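Local structure of flavodoxin, WrbA-like protein (Agrobacterium tumefaciens, 3D7N) at residues K82-A87 against G119-L124; Y113-A118 against G123-L128. The protein probably binds FMN and transfers electrons as a flavodoxin-like protein of the WrbA type, consistent with NAD(P)H:quinone dehydrogenase activity. One frame throughout, in Å; residues are numbered along the deposited sequence.

Interaction 1. Residues K82-A87 against G119-L124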
ATOM      1  N   LYS A  82       0.133  -0.832  23.903  1.00 57.08           N
ATOM      2  CA  LYS A  82      -0.255  -1.291  25.247  1.00 56.74           C
ATOM      3  C   LYS A  82      -1.539  -2.140  25.187  1.00 57.01           C
ATOM      4  O   LYS A  82      -1.498  -3.311  25.521  1.00 57.24           O
ATOM      5  CB  LYS A  82      -0.360  -0.101  26.203  1.00 56.48           C
ATOM      6  CG  LYS A  82      -1.155  -0.382  27.459  1.00 57.53           C
ATOM      7  CD  LYS A  82      -0.802   0.536  28.621  1.00 57.17           C
ATOM      8  CE  LYS A  82      -2.009   0.708  29.535  1.00 57.69           C
ATOM      9  NZ  LYS A  82      -1.624   0.821  30.957  1.00 57.55           N
ATOM     10  N   PRO A  83      -2.674  -1.583  24.723  1.00 57.27           N
ATOM     11  CA  PRO A  83      -3.828  -2.485  24.551  1.00 58.07           C
ATOM     12  C   PRO A  83      -3.594  -3.670  23.606  1.00 58.40           C
ATOM     13  O   PRO A  83      -4.223  -4.702  23.736  1.00 58.91           O
ATOM     14  CB  PRO A  83      -4.950  -1.564  24.031  1.00 57.59           C
ATOM     15  CG  PRO A  83      -4.299  -0.290  23.622  1.00 57.00           C
ATOM     16  CD  PRO A  83      -3.012  -0.187  24.408  1.00 57.39           C
ATOM     17  N   TRP A  84      -2.679  -3.521  22.673  1.00 60.14           N
ATOM     18  CA  TRP A  84      -2.339  -4.584  21.715  1.00 60.36           C
ATOM     19  C   TRP A  84      -1.642  -5.790  22.361  1.00 59.85           C
ATOM     20  O   TRP A  84      -1.917  -6.925  22.011  1.00 58.09           O
ATOM     21  CB  TRP A  84      -1.457  -3.982  20.626  1.00 61.96           C
ATOM     22  CG  TRP A  84      -0.921  -4.945  19.633  1.00 62.89           C
ATOM     23  CD1 TRP A  84      -1.606  -5.578  18.661  1.00 64.10           C
ATOM     24  CD2 TRP A  84       0.437  -5.360  19.510  1.00 65.44           C
ATOM     25  NE1 TRP A  84      -0.761  -6.372  17.932  1.00 65.02           N
ATOM     26  CE2 TRP A  84       0.500  -6.261  18.444  1.00 65.09           C
ATOM     27  CE3 TRP A  84       1.616  -5.064  20.216  1.00 66.13           C
ATOM     28  CZ2 TRP A  84       1.688  -6.857  18.043  1.00 65.85           C
ATOM     29  CZ3 TRP A  84       2.783  -5.660  19.829  1.00 65.21           C
ATOM     30  CH2 TRP A  84       2.815  -6.558  18.753  1.00 65.18           C
ATOM     31  N   PHE A  85      -0.743  -5.540  23.309  1.00 60.97           N
ATOM     32  CA  PHE A  85      -0.018  -6.639  23.940  1.00 60.75           C
ATOM     33  C   PHE A  85      -0.973  -7.488  24.799  1.00 60.37           C
ATOM     34  O   PHE A  85      -0.850  -8.707  24.845  1.00 59.42           O
ATOM     35  CB  PHE A  85       1.194  -6.149  24.733  1.00 61.91           C
ATOM     36  CG  PHE A  85       1.927  -7.266  25.460  1.00 63.33           C
ATOM     37  CD1 PHE A  85       2.783  -8.136  24.758  1.00 65.71           C
ATOM     38  CD2 PHE A  85       1.726  -7.489  26.839  1.00 65.10           C
ATOM     39  CE1 PHE A  85       3.445  -9.177  25.412  1.00 63.17           C
ATOM     40  CE2 PHE A  85       2.388  -8.535  27.500  1.00 64.92           C
ATOM     41  CZ  PHE A  85       3.247  -9.374  26.780  1.00 65.17           C
ATOM     42  N   SER A  86      -1.962  -6.866  25.428  1.00 59.95           N
ATOM     43  CA  SER A  86      -2.953  -7.637  26.162  1.00 60.05           C
ATOM     44  C   SER A  86      -4.178  -8.013  25.311  1.00 59.50           C
ATOM     45  O   SER A  86      -5.180  -8.442  25.838  1.00 59.79           O
ATOM     46  CB  SER A  86      -3.354  -6.890  27.441  1.00 60.20           C
ATOM     47  OG  SER A  86      -3.576  -5.508  27.212  1.00 63.31           O
ATOM     48  N   ALA A  87      -4.092  -7.862  23.992  1.00 59.36           N
ATOM     49  CA  ALA A  87      -5.227  -8.134  23.075  1.00 58.72           C
ATOM     50  C   ALA A  87      -6.592  -7.520  23.504  1.00 57.82           C
ATOM     51  O   ALA A  87      -7.660  -8.066  23.234  1.00 58.11           O
ATOM     52  CB  ALA A  87      -5.341  -9.661  22.847  1.00 58.74           C
ATOM     53  N   GLY A 119      -6.276  -4.529  11.939  1.00 50.88           N
ATOM     54  CA  GLY A 119      -5.872  -5.929  11.778  1.00 50.63           C
ATOM     55  C   GLY A 119      -4.881  -6.355  12.852  1.00 51.03           C
ATOM     56  O   GLY A 119      -4.970  -7.425  13.456  1.00 50.38           O
ATOM     57  N   GLN A 120      -3.929  -5.497  13.099  1.00 51.68           N
ATOM     58  CA  GLN A 120      -2.901  -5.708  14.120  1.00 52.84           C
ATOM     59  C   GLN A 120      -3.586  -6.012  15.466  1.00 52.67           C
ATOM     60  O   GLN A 120      -3.108  -6.839  16.258  1.00 51.82           O
ATOM     61  CB  GLN A 120      -2.134  -4.392  14.228  1.00 53.74           C
ATOM     62  CG  GLN A 120      -0.849  -4.453  14.896  1.00 60.84           C
ATOM     63  CD  GLN A 120       0.315  -4.308  13.954  1.00 66.02           C
ATOM     64  OE1 GLN A 120       0.147  -3.798  12.865  1.00 71.58           O
ATOM     65  NE2 GLN A 120       1.517  -4.809  14.371  1.00 72.64           N
ATOM     66  N   HIS A 121      -4.723  -5.343  15.702  1.00 51.84           N
ATOM     67  CA  HIS A 121      -5.528  -5.519  16.905  1.00 51.80           C
ATOM     68  C   HIS A 121      -6.526  -6.660  16.819  1.00 51.49           C
ATOM     69  O   HIS A 121      -7.289  -6.886  17.739  1.00 52.37           O
ATOM     70  CB  HIS A 121      -6.268  -4.207  17.205  1.00 51.94           C
ATOM     71  CG  HIS A 121      -5.404  -3.169  17.842  1.00 53.14           C
ATOM     72  ND1 HIS A 121      -5.112  -3.181  19.187  1.00 54.67           N
ATOM     73  CD2 HIS A 121      -4.752  -2.103  17.329  1.00 53.36           C
ATOM     74  CE1 HIS A 121      -4.322  -2.164  19.476  1.00 54.83           C
ATOM     75  NE2 HIS A 121      -4.084  -1.497  18.367  1.00 53.38           N
ATOM     76  N   GLY A 122      -6.560  -7.342  15.695  1.00 51.75           N
ATOM     77  CA  GLY A 122      -7.444  -8.489  15.498  1.00 51.63           C
ATOM     78  C   GLY A 122      -8.910  -8.109  15.402  1.00 51.45           C
ATOM     79  O   GLY A 122      -9.772  -8.825  15.884  1.00 51.92           O
ATOM     80  N   GLY A 123      -9.189  -6.969  14.792  1.00 51.50           N
ATOM     81  CA  GLY A 123     -10.550  -6.461  14.657  1.00 51.21           C
ATOM     82  C   GLY A 123     -11.183  -6.772  13.332  1.00 51.31           C
ATOM     83  O   GLY A 123     -10.539  -7.336  12.465  1.00 51.59           O
ATOM     84  N   LEU A 124     -12.453  -6.397  13.171  1.00 51.30           N
ATOM     85  CA  LEU A 124     -13.135  -6.585  11.908  1.00 52.42           C
ATOM     86  C   LEU A 124     -13.292  -5.258  11.236  1.00 51.29           C
ATOM     87  O   LEU A 124     -13.713  -4.329  11.879  1.00 52.55           O
ATOM     88  CB  LEU A 124     -14.548  -7.106  12.080  1.00 52.71           C
ATOM     89  CG  LEU A 124     -14.772  -8.395  12.785  1.00 56.53           C
ATOM     90  CD1 LEU A 124     -16.207  -8.688  12.306  1.00 62.58           C
ATOM     91  CD2 LEU A 124     -13.737  -9.564  12.520  1.00 59.43           C
TER
HETATM   92  O   HOH W   1      -5.775  -5.162  20.876  1.00 52.30           O
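A chi1 of 175° carries the W84 indole away from its own backbone N and out from helix 81-85 to the end of helix 104-120, while H121, whose CG lies beside its own backbone N, sets its imidazole so that one face meets the indole edge and CE1 comes up against W84 CB, at 3.6 Å. The two rings form a T-shaped pair: the pyrrole edge of W84 is directed at the face of H121, with planes at 80° and centroids 5.4 Å apart. CD1 of W84 lies off the middle of the imidazole face, toward its rim. The same indole edge reaches past the histidine to the main chain, where W84 NE1 donates to Q120 O at 2.9 Å; the N-H is bent away from the oxygen (121°), so this bond is weak, although Q120 O lies in the indole plane. W84 NE1 also touches Q120 CG at 3.6 Å. Both nitrogens of the imidazole have polar partners, which should fix its rotation: a water bonded to H121 ND1 (2.7 Å), in the ring plane, donates to P83 O at 3.3 Å, and NE2 is hydrogen-bonded to S80 OG. W89 stacks on H121, and M66 of a third subunit packs on W84, Q120 and H121. Schellman motifs end both helices, with A87 and G122 at positive phi. The contact thus joins the C-terminal ends of helices 81-85 and 104-120, just before the chain enters strand 124-126.

Interaction 2. Residues Y113-A118 against G123-L128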
ATOM      1  N   TYR A 113      -3.512   2.249   6.144  1.00 51.29           N
ATOM      2  CA  TYR A 113      -2.866   2.145   7.449  1.00 49.85           C
ATOM      3  C   TYR A 113      -3.886   1.833   8.572  1.00 49.79           C
ATOM      4  O   TYR A 113      -3.641   1.095   9.512  1.00 47.89           O
ATOM      5  CB  TYR A 113      -2.056   3.402   7.833  1.00 50.71           C
ATOM      6  CG  TYR A 113      -1.525   3.257   9.252  1.00 50.29           C
ATOM      7  CD1 TYR A 113      -2.082   3.938  10.309  1.00 52.83           C
ATOM      8  CD2 TYR A 113      -0.542   2.334   9.524  1.00 49.89           C
ATOM      9  CE1 TYR A 113      -1.594   3.750  11.646  1.00 52.99           C
ATOM     10  CE2 TYR A 113      -0.076   2.117  10.818  1.00 51.90           C
ATOM     11  CZ  TYR A 113      -0.622   2.802  11.865  1.00 51.84           C
ATOM     12  OH  TYR A 113      -0.154   2.528  13.100  1.00 52.31           O
ATOM     13  N   LEU A 114      -5.027   2.440   8.481  1.00 50.00           N
ATOM     14  CA  LEU A 114      -6.049   2.310   9.472  1.00 50.09           C
ATOM     15  C   LEU A 114      -6.578   0.863   9.472  1.00 51.40           C
ATOM     16  O   LEU A 114      -6.815   0.254  10.499  1.00 51.93           O
ATOM     17  CB  LEU A 114      -7.098   3.341   9.087  1.00 51.17           C
ATOM     18  CG  LEU A 114      -7.115   4.642   9.895  1.00 53.86           C
ATOM     19  CD1 LEU A 114      -5.811   5.128  10.545  1.00 47.16           C
ATOM     20  CD2 LEU A 114      -7.858   5.734   9.163  1.00 47.30           C
ATOM     21  N   VAL A 115      -6.668   0.267   8.293  1.00 51.15           N
ATOM     22  CA  VAL A 115      -6.997  -1.129   8.193  1.00 50.88           C
ATOM     23  C   VAL A 115      -5.926  -2.045   8.845  1.00 50.70           C
ATOM     24  O   VAL A 115      -6.265  -2.990   9.568  1.00 50.26           O
ATOM     25  CB  VAL A 115      -7.171  -1.540   6.714  1.00 50.47           C
ATOM     26  CG1 VAL A 115      -7.305  -3.068   6.627  1.00 50.71           C
ATOM     27  CG2 VAL A 115      -8.388  -0.775   6.083  1.00 47.47           C
ATOM     28  N   LEU A 116      -4.658  -1.755   8.585  1.00 50.04           N
ATOM     29  CA  LEU A 116      -3.548  -2.470   9.215  1.00 50.32           C
ATOM     30  C   LEU A 116      -3.571  -2.365  10.746  1.00 50.17           C
ATOM     31  O   LEU A 116      -3.334  -3.340  11.415  1.00 50.58           O
ATOM     32  CB  LEU A 116      -2.211  -1.946   8.721  1.00 50.51           C
ATOM     33  CG  LEU A 116      -1.830  -2.218   7.273  1.00 52.19           C
ATOM     34  CD1 LEU A 116      -0.384  -1.707   6.997  1.00 55.00           C
ATOM     35  CD2 LEU A 116      -1.928  -3.710   6.939  1.00 53.04           C
ATOM     36  N   LEU A 117      -3.885  -1.192  11.267  1.00 49.15           N
ATOM     37  CA  LEU A 117      -3.921  -0.922  12.679  1.00 49.37           C
ATOM     38  C   LEU A 117      -5.024  -1.750  13.313  1.00 50.24           C
ATOM     39  O   LEU A 117      -4.775  -2.435  14.288  1.00 51.26           O
ATOM     40  CB  LEU A 117      -4.152   0.566  12.917  1.00 48.49           C
ATOM     41  CG  LEU A 117      -4.196   1.006  14.367  1.00 49.39           C
ATOM     42  CD1 LEU A 117      -2.942   0.453  15.157  1.00 50.07           C
ATOM     43  CD2 LEU A 117      -4.392   2.552  14.355  1.00 47.46           C
ATOM     44  N   ALA A 118      -6.199  -1.749  12.688  1.00 50.43           N
ATOM     45  CA  ALA A 118      -7.331  -2.638  13.053  1.00 50.26           C
ATOM     46  C   ALA A 118      -6.981  -4.103  12.977  1.00 50.23           C
ATOM     47  O   ALA A 118      -7.344  -4.843  13.847  1.00 51.90           O
ATOM     48  CB  ALA A 118      -8.584  -2.351  12.158  1.00 48.34           C
ATOM     49  N   GLY A 123      -9.189  -6.969  14.792  1.00 51.50           N
ATOM     50  CA  GLY A 123     -10.550  -6.461  14.657  1.00 51.21           C
ATOM     51  C   GLY A 123     -11.183  -6.772  13.332  1.00 51.31           C
ATOM     52  O   GLY A 123     -10.539  -7.336  12.465  1.00 51.59           O
ATOM     53  N   LEU A 124     -12.453  -6.397  13.171  1.00 51.30           N
ATOM     54  CA  LEU A 124     -13.135  -6.585  11.908  1.00 52.42           C
ATOM     55  C   LEU A 124     -13.292  -5.258  11.236  1.00 51.29           C
ATOM     56  O   LEU A 124     -13.713  -4.329  11.879  1.00 52.55           O
ATOM     57  CB  LEU A 124     -14.548  -7.106  12.080  1.00 52.71           C
ATOM     58  CG  LEU A 124     -14.772  -8.395  12.785  1.00 56.53           C
ATOM     59  CD1 LEU A 124     -16.207  -8.688  12.306  1.00 62.58           C
ATOM     60  CD2 LEU A 124     -13.737  -9.564  12.520  1.00 59.43           C
ATOM     61  N   TRP A 125     -13.048  -5.189   9.941  1.00 49.88           N
ATOM     62  CA  TRP A 125     -13.059  -3.916   9.270  1.00 49.49           C
ATOM     63  C   TRP A 125     -14.322  -3.717   8.483  1.00 49.23           C
ATOM     64  O   TRP A 125     -14.740  -4.573   7.707  1.00 50.28           O
ATOM     65  CB  TRP A 125     -11.837  -3.756   8.359  1.00 48.95           C
ATOM     66  CG  TRP A 125     -11.821  -2.384   7.739  1.00 48.80           C
ATOM     67  CD1 TRP A 125     -12.379  -2.019   6.544  1.00 48.83           C
ATOM     68  CD2 TRP A 125     -11.311  -1.195   8.318  1.00 48.04           C
ATOM     69  NE1 TRP A 125     -12.256  -0.688   6.352  1.00 48.13           N
ATOM     70  CE2 TRP A 125     -11.593  -0.145   7.421  1.00 49.29           C
ATOM     71  CE3 TRP A 125     -10.651  -0.906   9.514  1.00 48.55           C
ATOM     72  CZ2 TRP A 125     -11.185   1.165   7.662  1.00 49.53           C
ATOM     73  CZ3 TRP A 125     -10.319   0.391   9.799  1.00 47.30           C
ATOM     74  CH2 TRP A 125     -10.580   1.417   8.884  1.00 49.19           C
ATOM     75  N   VAL A 126     -14.944  -2.576   8.704  1.00 49.97           N
ATOM     76  CA  VAL A 126     -16.195  -2.190   8.044  1.00 49.28           C
ATOM     77  C   VAL A 126     -15.868  -1.233   6.903  1.00 49.59           C
ATOM     78  O   VAL A 126     -15.361  -0.153   7.123  1.00 50.16           O
ATOM     79  CB  VAL A 126     -17.153  -1.469   9.021  1.00 49.98           C
ATOM     80  CG1 VAL A 126     -18.444  -1.068   8.298  1.00 48.14           C
ATOM     81  CG2 VAL A 126     -17.466  -2.339  10.270  1.00 45.65           C
ATOM     82  N   SER A 127     -16.179  -1.644   5.680  1.00 49.80           N
ATOM     83  CA  SER A 127     -15.951  -0.870   4.490  1.00 49.95           C
ATOM     84  C   SER A 127     -17.120   0.114   4.267  1.00 50.59           C
ATOM     85  O   SER A 127     -18.179   0.001   4.903  1.00 49.40           O
ATOM     86  CB  SER A 127     -15.824  -1.832   3.323  1.00 49.56           C
ATOM     87  OG  SER A 127     -17.105  -2.369   2.992  1.00 49.32           O
ATOM     88  N   LEU A 128     -16.931   1.090   3.374  1.00 52.32           N
ATOM     89  CA  LEU A 128     -17.994   2.070   3.076  1.00 53.10           C
ATOM     90  C   LEU A 128     -19.148   1.326   2.410  1.00 54.14           C
ATOM     91  O   LEU A 128     -18.955   0.505   1.511  1.00 54.80           O
ATOM     92  CB  LEU A 128     -17.447   3.197   2.207  1.00 52.52           C
ATOM     93  CG  LEU A 128     -18.234   4.515   2.059  1.00 53.65           C
ATOM     94  CD1 LEU A 128     -18.431   5.184   3.333  1.00 52.98           C
ATOM     95  CD2 LEU A 128     -17.534   5.469   1.119  1.00 54.57           C
TER
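V115 points a methyl group at the broad face of W125: CG2 sits 3.7 Å from the centroid of the six-membered ring and only 19° off its normal, a CH-pi contact in which the two side chains cross at about a right angle. The nearest ring atom is CE2, 3.5 Å from V115 CG2. The valine presents this branch because CG1 takes the position anti to the backbone N (chi1 171°), leaving CG2 beside that nitrogen. A118, nearly one helical turn on, approaches the indole differently, its CB meeting CE3 of W125 at 3.7 Å near the ring plane. At the far end of the six-membered ring, L114 CB lies 4.0 Å from W125 CH2. W125 thus packs between helix 104-120 and strand 124-126, the second and third elements of a beta-alpha-beta unit that starts with strand 93-100, in the doubly wound manner of flavodoxin-like folds. The axes of helix residues 113-118 and strand 124-126 pass 8.6 Å apart and run roughly antiparallel, at 150°. F94 of the first strand touches both A118 and W125, and the buried indole nitrogen NE1 of W125 is hydrogen-bonded to I150 O. Where the turn closes, G123 N donates to A118 O at 3.0 Å in a nearly straight bond. Beyond it, residues 124-126 pair antiparallel with a strand of a second subunit, carrying the sheet across the interface.

How the interactions relate
From the N terminus, the chain passes through helix 81-85, strand 93-100 and helix 104-120 before reaching strand 124-126. Interaction 1 closes the long loop, bringing 82-87 to 119-124 across 31 intervening residues that include strand 93-100 and most of helix 104-120. Interaction 2 closes a short one, from 113-118 to 123-128 with four residues between. The first segment of interaction 2 falls within the long loop, but its second runs past the end of interaction 1, so the two loops cross rather than nest, and the contacts share G123 and L124. Helix 104-120 takes part in both: its end meets helix 81-85, and its preceding turns face strand 124-126 of the sheet.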